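Local structure of polysaccharide deacetylase (Bacillus cereus, 4HD5) at residues S260-T265 with P295-A300; M234-V239 with E286-I291; L185-W190 with A229-M234; Q142-L147 with P199-F204. The protein binds a zinc ion and probably removes acetyl groups from polysaccharides by hydrolysing carbon-nitrogen bonds other than peptide bonds. One frame throughout, in Å; residues are numbered along the deposited sequence.

Contact 1 of 4, residues S260-T265 with P295-A300; sequences SVQSHT and PVIAIA. With ZN (zinc ion), chain B.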
loop_
_atom_site.group_PDB
_atom_site.type_symbol
_atom_site.label_atom_id
_atom_site.label_comp_id
_atom_site.label_asym_id
_atom_site.label_seq_id
_atom_site.Cartn_x
_atom_site.Cartn_y
_atom_site.Cartn_z
ATOM N N SER A 260 1.263 -11.835 -6.420
ATOM C CA SER A 260 1.578 -11.061 -7.593
ATOM C C SER A 260 3.069 -11.272 -7.832
ATOM O O SER A 260 3.901 -11.002 -6.949
ATOM C CB SER A 260 1.268 -9.579 -7.366
ATOM O OG SER A 260 1.701 -8.772 -8.457
ATOM N N VAL A 261 3.422 -11.768 -9.011
ATOM C CA VAL A 261 4.811 -12.115 -9.279
ATOM C C VAL A 261 5.426 -11.060 -10.193
ATOM O O VAL A 261 4.945 -10.797 -11.296
ATOM C CB VAL A 261 4.958 -13.552 -9.820
ATOM C CG1 VAL A 261 6.429 -13.907 -10.017
ATOM C CG2 VAL A 261 4.295 -14.539 -8.862
ATOM N N GLN A 262 6.490 -10.435 -9.698
ATOM C CA GLN A 262 7.048 -9.252 -10.320
ATOM C C GLN A 262 8.557 -9.425 -10.535
ATOM O O GLN A 262 9.129 -10.478 -10.204
ATOM C CB GLN A 262 6.727 -8.032 -9.453
ATOM C CG GLN A 262 5.231 -7.794 -9.242
ATOM C CD GLN A 262 4.509 -7.405 -10.508
ATOM O OE1 GLN A 262 5.040 -6.664 -11.329
ATOM N NE2 GLN A 262 3.291 -7.915 -10.686
ATOM N N SER A 263 9.199 -8.400 -11.090
ATOM C CA SER A 263 10.566 -8.549 -11.586
ATOM C C SER A 263 11.638 -8.322 -10.543
ATOM O O SER A 263 11.507 -7.447 -9.675
ATOM C CB SER A 263 10.821 -7.580 -12.743
ATOM O OG SER A 263 12.081 -7.828 -13.351
ATOM N N HIS A 264 12.721 -9.087 -10.659
ATOM C CA HIS A 264 13.922 -8.833 -9.889
ATOM C C HIS A 264 15.144 -8.725 -10.810
ATOM O O HIS A 264 16.264 -9.033 -10.402
ATOM C CB HIS A 264 14.104 -9.939 -8.859
ATOM C CG HIS A 264 14.843 -9.505 -7.641
ATOM N ND1 HIS A 264 14.952 -8.185 -7.268
ATOM C CD2 HIS A 264 15.499 -10.215 -6.696
ATOM C CE1 HIS A 264 15.639 -8.099 -6.147
ATOM N NE2 HIS A 264 15.994 -9.312 -5.785
ATOM N N THR A 265 14.893 -8.225 -12.023
ATOM C CA THR A 265 15.791 -8.295 -13.172
ATOM C C THR A 265 15.924 -9.733 -13.687
ATOM O O THR A 265 15.371 -10.681 -13.096
ATOM C CB THR A 265 17.194 -7.689 -12.915
ATOM O OG1 THR A 265 18.000 -8.616 -12.180
ATOM C CG2 THR A 265 17.088 -6.367 -12.173
ATOM N N PRO A 295 0.280 -8.680 -16.092
ATOM C CA PRO A 295 1.262 -7.610 -16.245
ATOM C C PRO A 295 2.332 -7.597 -15.155
ATOM O O PRO A 295 2.063 -7.934 -14.008
ATOM C CB PRO A 295 0.409 -6.330 -16.178
ATOM C CG PRO A 295 -0.950 -6.757 -16.626
ATOM C CD PRO A 295 -1.107 -8.167 -16.144
ATOM N N VAL A 296 3.546 -7.239 -15.548
ATOM C CA VAL A 296 4.631 -6.988 -14.621
ATOM C C VAL A 296 4.855 -5.485 -14.606
ATOM O O VAL A 296 5.203 -4.888 -15.630
ATOM C CB VAL A 296 5.922 -7.748 -15.020
ATOM C CG1 VAL A 296 7.113 -7.228 -14.226
ATOM C CG2 VAL A 296 5.745 -9.238 -14.783
ATOM N N ILE A 297 4.633 -4.885 -13.444
ATOM C CA ILE A 297 4.638 -3.434 -13.278
ATOM C C ILE A 297 5.584 -2.961 -12.187
ATOM O O ILE A 297 5.784 -1.749 -12.040
ATOM C CB ILE A 297 3.230 -2.915 -12.916
ATOM C CG1 ILE A 297 2.691 -3.624 -11.666
ATOM C CG2 ILE A 297 2.291 -3.111 -14.085
ATOM C CD1 ILE A 297 1.393 -3.057 -11.131
ATOM N N ALA A 298 6.166 -3.911 -11.443
ATOM C CA ALA A 298 7.020 -3.607 -10.312
ATOM C C ALA A 298 8.345 -4.337 -10.396
ATOM O O ALA A 298 8.439 -5.427 -10.965
ATOM C CB ALA A 298 6.314 -3.958 -9.004
ATOM N N ILE A 299 9.364 -3.715 -9.810
ATOM C CA ILE A 299 10.694 -4.292 -9.715
ATOM C C ILE A 299 11.299 -3.988 -8.338
ATOM O O ILE A 299 10.910 -3.030 -7.691
ATOM C CB ILE A 299 11.609 -3.771 -10.856
ATOM C CG1 ILE A 299 12.909 -4.576 -10.903
ATOM C CG2 ILE A 299 11.905 -2.280 -10.709
ATOM C CD1 ILE A 299 13.729 -4.337 -12.148
ATOM N N ALA A 300 12.203 -4.849 -7.880
ATOM C CA ALA A 300 13.068 -4.551 -6.749
ATOM C C ALA A 300 14.496 -4.511 -7.278
ATOM O O ALA A 300 14.925 -5.428 -7.985
ATOM C CB ALA A 300 12.919 -5.595 -5.649
HETATM ZN ZN ZN B . 17.584 -10.243 -4.551
HETATM O O HOH W 1 2.936 -10.779 -13.193
#
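The side chain of Gln262 lies across the start of 295-300. Its CB rests 3.5 Å from Ala298 O, and CG touches the methyl CB of Ala298. The chain bends at chi2 (-67°), which carries the amide to the backbone of the other segment. OE1 accepts two amides: Ile297 N, 2.8 Å from OE1 and in the carbonyl plane, and Ala298 N, 3.0 Å from OE1 and tilted from it. The other branch, NE2, donates to Ser260 OG at 2.9 Å, so the amide is fixed from both ends. Beyond Gln262 the backbones meet in a single bridge between Ser263 and Ile299 (Ser263 N to Ala298 O, Ala300 N to Ser263 O). His264 ND1 donates to Ala300 O at 2.8 Å, with the acceptor in the ring plane, while NE2 of the same ring binds the zinc ion at 2.2 Å, in a site that also includes Asp206 and His268. The ND1 bond is consistent with holding the ring's rotation, although ND1 lies above the carbonyl plane. Strand 259-263 continues the parallel sheet beside strand 230-234, strand 298-300 pairs with strand 320-326, and helix 277-292 connects the two, packing Leu281 on Ile299 and Leu288 on Val296.

Contact 2 of 4, residues M234-V239 with E286-I291; sequences MIVDNV and EKLEKI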
loop_
_atom_site.group_PDB
_atom_site.type_symbol
_atom_site.label_atom_id
_atom_site.label_comp_id
_atom_site.label_asym_id
_atom_site.label_seq_id
_atom_site.Cartn_x
_atom_site.Cartn_y
_atom_site.Cartn_z
ATOM N N MET A 234 10.839 -12.035 -8.688
ATOM C CA MET A 234 11.548 -13.180 -9.254
ATOM C C MET A 234 12.786 -12.814 -10.080
ATOM O O MET A 234 12.739 -11.921 -10.922
ATOM C CB MET A 234 10.589 -13.956 -10.154
ATOM C CG MET A 234 11.147 -15.264 -10.675
ATOM S SD MET A 234 11.150 -16.551 -9.418
ATOM C CE MET A 234 12.392 -17.651 -10.092
ATOM N N ILE A 235 13.885 -13.525 -9.845
ATOM C CA ILE A 235 15.032 -13.472 -10.750
ATOM C C ILE A 235 14.625 -14.288 -11.975
ATOM O O ILE A 235 14.568 -15.520 -11.915
ATOM C CB ILE A 235 16.323 -14.048 -10.131
ATOM C CG1 ILE A 235 16.745 -13.238 -8.893
ATOM C CG2 ILE A 235 17.438 -14.055 -11.170
ATOM C CD1 ILE A 235 17.880 -13.866 -8.103
ATOM N N VAL A 236 14.332 -13.602 -13.079
ATOM C CA VAL A 236 13.569 -14.224 -14.159
ATOM C C VAL A 236 14.301 -15.379 -14.850
ATOM O O VAL A 236 13.677 -16.390 -15.196
ATOM C CB VAL A 236 13.066 -13.186 -15.178
ATOM C CG1 VAL A 236 12.304 -13.870 -16.296
ATOM C CG2 VAL A 236 12.183 -12.153 -14.478
ATOM N N ASP A 237 15.614 -15.262 -15.020
ATOM C CA ASP A 237 16.372 -16.345 -15.656
ATOM C C ASP A 237 16.621 -17.523 -14.716
ATOM O O ASP A 237 17.183 -18.534 -15.137
ATOM C CB ASP A 237 17.703 -15.860 -16.260
ATOM C CG ASP A 237 17.509 -15.001 -17.513
ATOM O OD1 ASP A 237 16.365 -14.848 -17.994
ATOM O OD2 ASP A 237 18.510 -14.464 -18.022
ATOM N N ASN A 238 16.200 -17.412 -13.462
ATOM C CA ASN A 238 16.252 -18.560 -12.551
ATOM C C ASN A 238 14.970 -19.378 -12.494
ATOM O O ASN A 238 14.910 -20.373 -11.773
ATOM C CB ASN A 238 16.627 -18.125 -11.143
ATOM C CG ASN A 238 18.120 -18.013 -10.950
ATOM O OD1 ASN A 238 18.907 -18.379 -11.824
ATOM N ND2 ASN A 238 18.520 -17.532 -9.793
ATOM N N VAL A 239 13.952 -18.981 -13.245
ATOM C CA VAL A 239 12.735 -19.789 -13.312
ATOM C C VAL A 239 13.123 -21.186 -13.827
ATOM O O VAL A 239 13.860 -21.303 -14.794
ATOM C CB VAL A 239 11.662 -19.138 -14.215
ATOM C CG1 VAL A 239 10.484 -20.086 -14.428
ATOM C CG2 VAL A 239 11.175 -17.838 -13.584
ATOM N N GLU A 286 8.993 -8.860 -19.901
ATOM C CA GLU A 286 8.266 -9.572 -20.962
ATOM C C GLU A 286 8.305 -11.101 -20.798
ATOM O O GLU A 286 7.267 -11.778 -20.897
ATOM C CB GLU A 286 8.794 -9.143 -22.335
ATOM C CG GLU A 286 8.413 -7.709 -22.671
ATOM C CD GLU A 286 8.910 -7.232 -24.028
ATOM O OE1 GLU A 286 9.682 -7.949 -24.702
ATOM O OE2 GLU A 286 8.524 -6.115 -24.415
ATOM N N LYS A 287 9.485 -11.637 -20.535
ATOM C CA LYS A 287 9.622 -13.057 -20.246
ATOM C C LYS A 287 8.743 -13.455 -19.054
ATOM O O LYS A 287 8.019 -14.441 -19.120
ATOM C CB LYS A 287 11.086 -13.419 -19.998
ATOM C CG LYS A 287 11.331 -14.907 -19.794
ATOM C CD LYS A 287 12.799 -15.227 -19.514
ATOM C CE LYS A 287 13.652 -15.169 -20.781
ATOM N NZ LYS A 287 14.060 -13.784 -21.158
ATOM N N LEU A 288 8.776 -12.675 -17.975
ATOM C CA LEU A 288 7.971 -13.000 -16.801
ATOM C C LEU A 288 6.458 -12.900 -17.073
ATOM O O LEU A 288 5.688 -13.716 -16.575
ATOM C CB LEU A 288 8.373 -12.115 -15.613
ATOM C CG LEU A 288 7.766 -12.477 -14.258
ATOM C CD1 LEU A 288 8.046 -13.928 -13.910
ATOM C CD2 LEU A 288 8.307 -11.563 -13.158
ATOM N N GLU A 289 6.045 -11.900 -17.849
ATOM C CA GLU A 289 4.644 -11.742 -18.246
ATOM C C GLU A 289 4.053 -12.961 -18.989
ATOM O O GLU A 289 2.886 -13.312 -18.770
ATOM C CB GLU A 289 4.464 -10.471 -19.090
ATOM C CG GLU A 289 4.345 -9.216 -18.236
ATOM C CD GLU A 289 4.131 -7.956 -19.037
ATOM O OE1 GLU A 289 4.265 -7.990 -20.272
ATOM O OE2 GLU A 289 3.827 -6.921 -18.420
ATOM N N LYS A 290 4.845 -13.617 -19.831
ATOM C CA LYS A 290 4.362 -14.830 -20.517
ATOM C C LYS A 290 4.268 -16.026 -19.566
ATOM O O LYS A 290 3.482 -16.930 -19.792
ATOM C CB LYS A 290 5.173 -15.182 -21.776
ATOM C CG LYS A 290 6.672 -15.366 -21.630
ATOM C CD LYS A 290 7.087 -16.723 -21.051
ATOM C CE LYS A 290 8.598 -16.803 -20.796
ATOM N NZ LYS A 290 9.343 -17.174 -22.032
ATOM N N ILE A 291 5.057 -16.018 -18.494
ATOM C CA ILE A 291 4.957 -17.066 -17.491
ATOM C C ILE A 291 3.682 -16.868 -16.671
ATOM O O ILE A 291 2.884 -17.794 -16.520
ATOM C CB ILE A 291 6.178 -17.089 -16.546
ATOM C CG1 ILE A 291 7.476 -17.374 -17.315
ATOM C CG2 ILE A 291 5.982 -18.121 -15.445
ATOM C CD1 ILE A 291 7.513 -18.707 -18.013
HETATM O O HOH W 2 14.686 -12.482 -18.212
#
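Val236 points its two methyl groups at two successive residues of helix 277-292, crossing the side chains of Lys287 and Leu288 at a slant. With CG1 anti to the backbone N (chi1 179°), the branches are shared out: CG1 lies against the aliphatic part of Lys287, 3.5 Å from its CD, and CG2 meets Leu288, 4.0 Å from its CB and 4.1 Å from its CD2. Met234 adds a looser touch from its CB to the same Leu288 CD2. The segment 234-239 leaves the C-terminal end of strand 230-234 of the barrel and turns through a short 3-10 segment at 236-238, closed by Asn238 N to Ile235 O; the contact therefore packs a loop that follows a barrel strand against an outer helix. At the outer side Asp237 stands at about a right angle to Lys287. The lysine chain is extended as far as CD and then bends twice, which brings NZ round to the carboxylate, yet NZ stays 4.1 Å from Asp237 OD1, beyond a salt bridge. A water spans the gap, donating to Asp237 OD1 at 2.9 Å and accepting from Lys287 NZ at 3.3 Å. Val239 and Ile291 both pack on Thr247 and Ile250 of helix 247-255.

Contact 3 of 4, residues L185-W190 with A229-M234; sequences LTFERW and AATEYM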
loop_
_atom_site.group_PDB
_atom_site.type_symbol
_atom_site.label_atom_id
_atom_site.label_comp_id
_atom_site.label_asym_id
_atom_site.label_seq_id
_atom_site.Cartn_x
_atom_site.Cartn_y
_atom_site.Cartn_z
ATOM N N LEU A 185 -1.981 -5.715 0.422
ATOM C CA LEU A 185 -2.133 -5.264 -0.954
ATOM C C LEU A 185 -0.963 -5.713 -1.809
ATOM O O LEU A 185 0.057 -6.175 -1.298
ATOM C CB LEU A 185 -2.211 -3.749 -0.982
ATOM C CG LEU A 185 -3.395 -3.148 -0.221
ATOM C CD1 LEU A 185 -3.320 -1.644 -0.203
ATOM C CD2 LEU A 185 -4.708 -3.614 -0.836
ATOM N N THR A 186 -1.150 -5.587 -3.119
ATOM C CA THR A 186 -0.102 -5.757 -4.099
ATOM C C THR A 186 -0.192 -4.533 -5.004
ATOM O O THR A 186 -1.131 -3.706 -4.874
ATOM C CB THR A 186 -0.260 -7.066 -4.907
ATOM O OG1 THR A 186 -1.519 -7.057 -5.570
ATOM C CG2 THR A 186 -0.178 -8.306 -3.994
ATOM N N PHE A 187 0.782 -4.381 -5.894
ATOM C CA PHE A 187 0.928 -3.126 -6.636
ATOM C C PHE A 187 -0.176 -2.852 -7.658
ATOM O O PHE A 187 -0.423 -1.687 -8.009
ATOM C CB PHE A 187 2.339 -2.993 -7.213
ATOM C CG PHE A 187 3.374 -2.744 -6.150
ATOM C CD1 PHE A 187 3.510 -1.481 -5.586
ATOM C CD2 PHE A 187 4.144 -3.780 -5.650
ATOM C CE1 PHE A 187 4.439 -1.253 -4.576
ATOM C CE2 PHE A 187 5.071 -3.555 -4.637
ATOM C CZ PHE A 187 5.217 -2.293 -4.105
ATOM N N GLU A 188 -0.868 -3.906 -8.083
ATOM C CA GLU A 188 -2.069 -3.760 -8.898
ATOM C C GLU A 188 -3.178 -2.994 -8.169
ATOM O O GLU A 188 -4.094 -2.471 -8.812
ATOM C CB GLU A 188 -2.601 -5.132 -9.326
ATOM C CG GLU A 188 -1.602 -5.960 -10.127
ATOM C CD GLU A 188 -0.779 -6.927 -9.290
ATOM O OE1 GLU A 188 -0.750 -6.817 -8.044
ATOM O OE2 GLU A 188 -0.130 -7.801 -9.892
ATOM N N ARG A 189 -3.115 -2.947 -6.837
ATOM C CA ARG A 189 -4.109 -2.232 -6.028
ATOM C C ARG A 189 -3.539 -0.952 -5.406
ATOM O O ARG A 189 -4.029 -0.476 -4.366
ATOM C CB ARG A 189 -4.673 -3.157 -4.945
ATOM C CG ARG A 189 -5.577 -4.256 -5.478
ATOM C CD ARG A 189 -6.292 -4.984 -4.352
ATOM N NE ARG A 189 -7.209 -4.099 -3.649
ATOM C CZ ARG A 189 -7.801 -4.372 -2.485
ATOM N NH1 ARG A 189 -7.586 -5.521 -1.849
ATOM N NH2 ARG A 189 -8.621 -3.480 -1.949
ATOM N N TRP A 190 -2.532 -0.361 -6.057
ATOM C CA TRP A 190 -1.939 0.881 -5.565
ATOM C C TRP A 190 -2.971 1.995 -5.380
ATOM O O TRP A 190 -2.882 2.776 -4.432
ATOM C CB TRP A 190 -0.818 1.388 -6.472
ATOM C CG TRP A 190 -0.075 2.502 -5.812
ATOM C CD1 TRP A 190 -0.129 3.828 -6.119
ATOM C CD2 TRP A 190 0.787 2.381 -4.677
ATOM N NE1 TRP A 190 0.667 4.542 -5.256
ATOM C CE2 TRP A 190 1.237 3.675 -4.357
ATOM C CE3 TRP A 190 1.236 1.296 -3.913
ATOM C CZ2 TRP A 190 2.108 3.918 -3.302
ATOM C CZ3 TRP A 190 2.104 1.532 -2.869
ATOM C CH2 TRP A 190 2.533 2.832 -2.569
ATOM N N ALA A 229 -2.458 -11.419 0.427
ATOM C CA ALA A 229 -1.860 -11.157 -0.860
ATOM C C ALA A 229 -0.411 -10.824 -0.592
ATOM O O ALA A 229 -0.083 -10.307 0.469
ATOM C CB ALA A 229 -2.554 -9.994 -1.532
ATOM N N ALA A 230 0.453 -11.149 -1.533
ATOM C CA ALA A 230 1.861 -10.797 -1.414
ATOM C C ALA A 230 2.500 -10.685 -2.781
ATOM O O ALA A 230 1.962 -11.166 -3.783
ATOM C CB ALA A 230 2.595 -11.840 -0.581
ATOM N N THR A 231 3.665 -10.052 -2.794
ATOM C CA THR A 231 4.424 -9.811 -3.996
ATOM C C THR A 231 5.721 -10.630 -3.934
ATOM O O THR A 231 6.434 -10.605 -2.948
ATOM C CB THR A 231 4.743 -8.314 -4.148
ATOM O OG1 THR A 231 3.528 -7.593 -4.356
ATOM C CG2 THR A 231 5.679 -8.059 -5.338
ATOM N N GLU A 232 6.001 -11.367 -4.993
ATOM C CA GLU A 232 7.251 -12.090 -5.126
ATOM C C GLU A 232 8.086 -11.444 -6.228
ATOM O O GLU A 232 7.651 -11.386 -7.376
ATOM C CB GLU A 232 6.938 -13.539 -5.488
ATOM C CG GLU A 232 8.136 -14.381 -5.882
ATOM C CD GLU A 232 9.034 -14.671 -4.695
ATOM O OE1 GLU A 232 8.558 -15.375 -3.770
ATOM O OE2 GLU A 232 10.200 -14.191 -4.686
ATOM N N TYR A 233 9.288 -10.980 -5.904
ATOM C CA TYR A 233 10.187 -10.465 -6.948
ATOM C C TYR A 233 11.100 -11.569 -7.472
ATOM O O TYR A 233 12.025 -11.993 -6.793
ATOM C CB TYR A 233 11.022 -9.325 -6.411
ATOM C CG TYR A 233 10.251 -8.106 -5.977
ATOM C CD1 TYR A 233 9.676 -7.253 -6.903
ATOM C CD2 TYR A 233 10.154 -7.770 -4.636
ATOM C CE1 TYR A 233 9.010 -6.112 -6.505
ATOM C CE2 TYR A 233 9.485 -6.640 -4.229
ATOM C CZ TYR A 233 8.924 -5.809 -5.166
ATOM O OH TYR A 233 8.273 -4.672 -4.745
ATOM N N MET A 234 10.839 -12.035 -8.688
ATOM C CA MET A 234 11.548 -13.180 -9.254
ATOM C C MET A 234 12.786 -12.814 -10.080
ATOM O O MET A 234 12.739 -11.921 -10.922
ATOM C CB MET A 234 10.589 -13.956 -10.154
ATOM C CG MET A 234 11.147 -15.264 -10.675
ATOM S SD MET A 234 11.150 -16.551 -9.418
ATOM C CE MET A 234 12.392 -17.651 -10.092
HETATM O O HOH W 3 2.643 -6.966 -1.798
HETATM O O HOH W 4 0.831 -7.788 0.765
HETATM O O HOH W 5 2.669 -6.424 -6.776
#
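Thr231 OG1 is gripped by two waters, each 2.8 Å away, that tie it to the backbone of 185-190: one is hydrogen-bonded to Leu185 O, the other accepts from Phe187 N. A third water lies 2.7 Å from both Leu185 O and Ala229 O, bridging them. In the parallel sheet of the barrel, strands 183-185 and 230-234 line the same edge of strand 199-206, one after the other, and the waters link the loop that follows the first to the start of the second. Direct contact across the segments is made by side chains. Thr186 points toward the strand and lays its methyl CG2 along it, 3.6 Å from Ala230 O and 3.8 Å from Ala229 CB. Its hydroxyl occupies the position between the backbone N and the carbonyl carbon (chi1 59°), from which OG1 donates to Glu188 OE1 at 2.6 Å. The second carboxylate oxygen of Glu188 bonds to Ser260 OG, so the 3-10 turn at 187-190 is also tied to the next strand, 259-263. Inside the barrel Phe187 crosses Thr231 and Tyr233 at about right angles and also meets the rings of Phe201 and Phe320. Tyr233 itself packs on Arg343, and the methyl CG2 of Thr231 sits over one face of the tyrosine ring, offset toward its rim. At the tip of that ring, Tyr233 OH comes to 3.4 Å from Phe187 CE2.

Contact 4 of 4, residues Q142-L147 with P199-F204; sequences QKVPVL and PIFVTF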
loop_
_atom_site.group_PDB
_atom_site.type_symbol
_atom_site.label_atom_id
_atom_site.label_comp_id
_atom_site.label_asym_id
_atom_site.label_seq_id
_atom_site.Cartn_x
_atom_site.Cartn_y
_atom_site.Cartn_z
ATOM N N GLN A 142 -2.031 8.171 3.831
ATOM C CA GLN A 142 -1.572 7.277 4.892
ATOM C C GLN A 142 -0.264 6.592 4.560
ATOM O O GLN A 142 0.102 6.417 3.392
ATOM C CB GLN A 142 -2.637 6.298 5.394
ATOM C CG GLN A 142 -3.658 5.741 4.426
ATOM C CD GLN A 142 -4.657 4.823 5.137
ATOM O OE1 GLN A 142 -4.782 4.847 6.368
ATOM N NE2 GLN A 142 -5.377 4.026 4.372
ATOM N N LYS A 143 0.458 6.262 5.619
ATOM C CA LYS A 143 1.742 5.608 5.511
ATOM C C LYS A 143 1.543 4.169 5.096
ATOM O O LYS A 143 0.537 3.561 5.435
ATOM C CB LYS A 143 2.498 5.706 6.829
ATOM C CG LYS A 143 3.114 7.082 7.018
ATOM C CD LYS A 143 3.490 7.408 8.457
ATOM C CE LYS A 143 4.258 6.278 9.136
ATOM N NZ LYS A 143 3.389 5.471 10.037
ATOM N N VAL A 144 2.501 3.645 4.338
ATOM C CA VAL A 144 2.400 2.304 3.785
ATOM C C VAL A 144 3.697 1.572 4.058
ATOM O O VAL A 144 4.723 1.883 3.456
ATOM C CB VAL A 144 2.143 2.311 2.266
ATOM C CG1 VAL A 144 1.898 0.894 1.777
ATOM C CG2 VAL A 144 0.965 3.216 1.919
ATOM N N PRO A 145 3.675 0.636 5.008
ATOM C CA PRO A 145 4.845 -0.210 5.163
ATOM C C PRO A 145 4.945 -1.218 4.024
ATOM O O PRO A 145 3.948 -1.831 3.648
ATOM C CB PRO A 145 4.610 -0.920 6.494
ATOM C CG PRO A 145 3.284 -0.472 7.008
ATOM C CD PRO A 145 2.580 0.247 5.907
ATOM N N VAL A 146 6.149 -1.359 3.484
ATOM C CA VAL A 146 6.441 -2.353 2.485
ATOM C C VAL A 146 7.467 -3.298 3.106
ATOM O O VAL A 146 8.660 -2.957 3.243
ATOM C CB VAL A 146 6.952 -1.710 1.180
ATOM C CG1 VAL A 146 7.139 -2.772 0.103
ATOM C CG2 VAL A 146 5.971 -0.638 0.716
ATOM N N LEU A 147 6.992 -4.479 3.483
ATOM C CA LEU A 147 7.815 -5.445 4.195
ATOM C C LEU A 147 8.736 -6.157 3.212
ATOM O O LEU A 147 8.314 -6.523 2.105
ATOM C CB LEU A 147 6.955 -6.487 4.911
ATOM C CG LEU A 147 5.936 -6.004 5.928
ATOM C CD1 LEU A 147 5.223 -7.192 6.555
ATOM C CD2 LEU A 147 6.595 -5.158 6.995
ATOM N N PRO A 199 -3.210 -0.370 5.261
ATOM C CA PRO A 199 -2.641 -1.002 4.079
ATOM C C PRO A 199 -1.210 -1.444 4.347
ATOM O O PRO A 199 -0.481 -0.779 5.084
ATOM C CB PRO A 199 -2.690 0.117 3.030
ATOM C CG PRO A 199 -2.681 1.380 3.812
ATOM C CD PRO A 199 -3.441 1.077 5.066
ATOM N N ILE A 200 -0.831 -2.589 3.806
ATOM C CA ILE A 200 0.522 -3.095 3.966
ATOM C C ILE A 200 0.862 -3.987 2.773
ATOM O O ILE A 200 -0.013 -4.640 2.209
ATOM C CB ILE A 200 0.688 -3.859 5.306
ATOM C CG1 ILE A 200 2.150 -4.225 5.562
ATOM C CG2 ILE A 200 -0.190 -5.102 5.369
ATOM C CD1 ILE A 200 2.438 -4.417 7.045
ATOM N N PHE A 201 2.138 -3.989 2.401
ATOM C CA PHE A 201 2.629 -4.771 1.273
ATOM C C PHE A 201 3.654 -5.772 1.782
ATOM O O PHE A 201 4.710 -5.380 2.280
ATOM C CB PHE A 201 3.293 -3.859 0.244
ATOM C CG PHE A 201 2.327 -3.052 -0.567
ATOM C CD1 PHE A 201 1.590 -2.032 0.013
ATOM C CD2 PHE A 201 2.175 -3.290 -1.924
ATOM C CE1 PHE A 201 0.709 -1.277 -0.744
ATOM C CE2 PHE A 201 1.289 -2.546 -2.682
ATOM C CZ PHE A 201 0.549 -1.545 -2.092
ATOM N N VAL A 202 3.336 -7.054 1.682
ATOM C CA VAL A 202 4.284 -8.109 2.000
ATOM C C VAL A 202 5.020 -8.454 0.702
ATOM O O VAL A 202 4.375 -8.823 -0.304
ATOM C CB VAL A 202 3.577 -9.378 2.524
ATOM C CG1 VAL A 202 4.587 -10.501 2.779
ATOM C CG2 VAL A 202 2.778 -9.077 3.789
ATOM N N THR A 203 6.349 -8.330 0.718
ATOM C CA THR A 203 7.172 -8.652 -0.455
ATOM C C THR A 203 8.272 -9.663 -0.125
ATOM O O THR A 203 8.733 -9.744 1.012
ATOM C CB THR A 203 7.803 -7.407 -1.123
ATOM O OG1 THR A 203 9.007 -7.006 -0.446
ATOM C CG2 THR A 203 6.818 -6.241 -1.186
ATOM N N PHE A 204 8.649 -10.441 -1.141
ATOM C CA PHE A 204 9.702 -11.455 -1.044
ATOM C C PHE A 204 10.672 -11.246 -2.192
ATOM O O PHE A 204 10.242 -11.110 -3.317
ATOM C CB PHE A 204 9.139 -12.882 -1.164
ATOM C CG PHE A 204 8.120 -13.233 -0.115
ATOM C CD1 PHE A 204 6.777 -12.948 -0.307
ATOM C CD2 PHE A 204 8.509 -13.841 1.061
ATOM C CE1 PHE A 204 5.843 -13.258 0.668
ATOM C CE2 PHE A 204 7.590 -14.145 2.042
ATOM C CZ PHE A 204 6.250 -13.864 1.843
HETATM O O HOH W 6 -0.773 1.097 7.020
#
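Two neighbouring parallel strands of the barrel, 146-149 and 199-206, meet here, with Val146 paired to Phe201 and Leu147 to Val202. The ladder runs from Phe201 N to Pro145 O, then from Leu147 N to Phe201 O at 2.7 Å, the second bond nearly straight on its carbonyl. Its last acceptor, Leu147 O, takes two donors from one residue: Thr203 N at 3.0 Å and Thr203 OG1 at 2.7 Å. The hydroxyl lies between the backbone N and the carbonyl carbon (chi1 82°), which turns OG1 toward Leu147 O; Thr203 OG1 is also hydrogen-bonded to Arg343 NH1. On the face bearing Val146 and Phe201, Val144 CG1 presses obliquely on the phenylalanine ring, 3.4 Å from CD1, and Val146 CG1 touches Thr203 CG2 at 3.7 Å. The opposite face carries Leu147 and Val202, where Leu147 CD1 reaches both Ile200 CD1 and Val202 CG2. Before the strand begins, Gln142 sets its amide slantwise against the ring of Pro199, with NE2 3.6 Å from CD, while NE2 bonds to the carbonyls of Ile193 and Val196. A water joins Lys143 O to Pro199 O. Parallel pairing with apolar side chains on both faces is the build of a TIM-barrel wall, the framework of NodB-like deacetylases.

How the contacts relate
Contacts 1, 3 and 4 belong to the barrel sheet, whereas contact 2 lies farther from the centre and has exposed charged residues at its edge. Only contact 4 is a regular parallel ladder; contact 1 has a single bridge supplemented by a side-chain amide, and contact 3 relies on waters and side-chain packing. Contact 2 has neither ladder nor direct polar bond, only apolar packing and one water. Strand 230-234 ties them together: it bonds to 199-204 of contact 4 on one side and to 260-265 of contact 1 on the other, and its end, Met234, is shared by contacts 2 and 3. Contact 1 alone holds a zinc ligand.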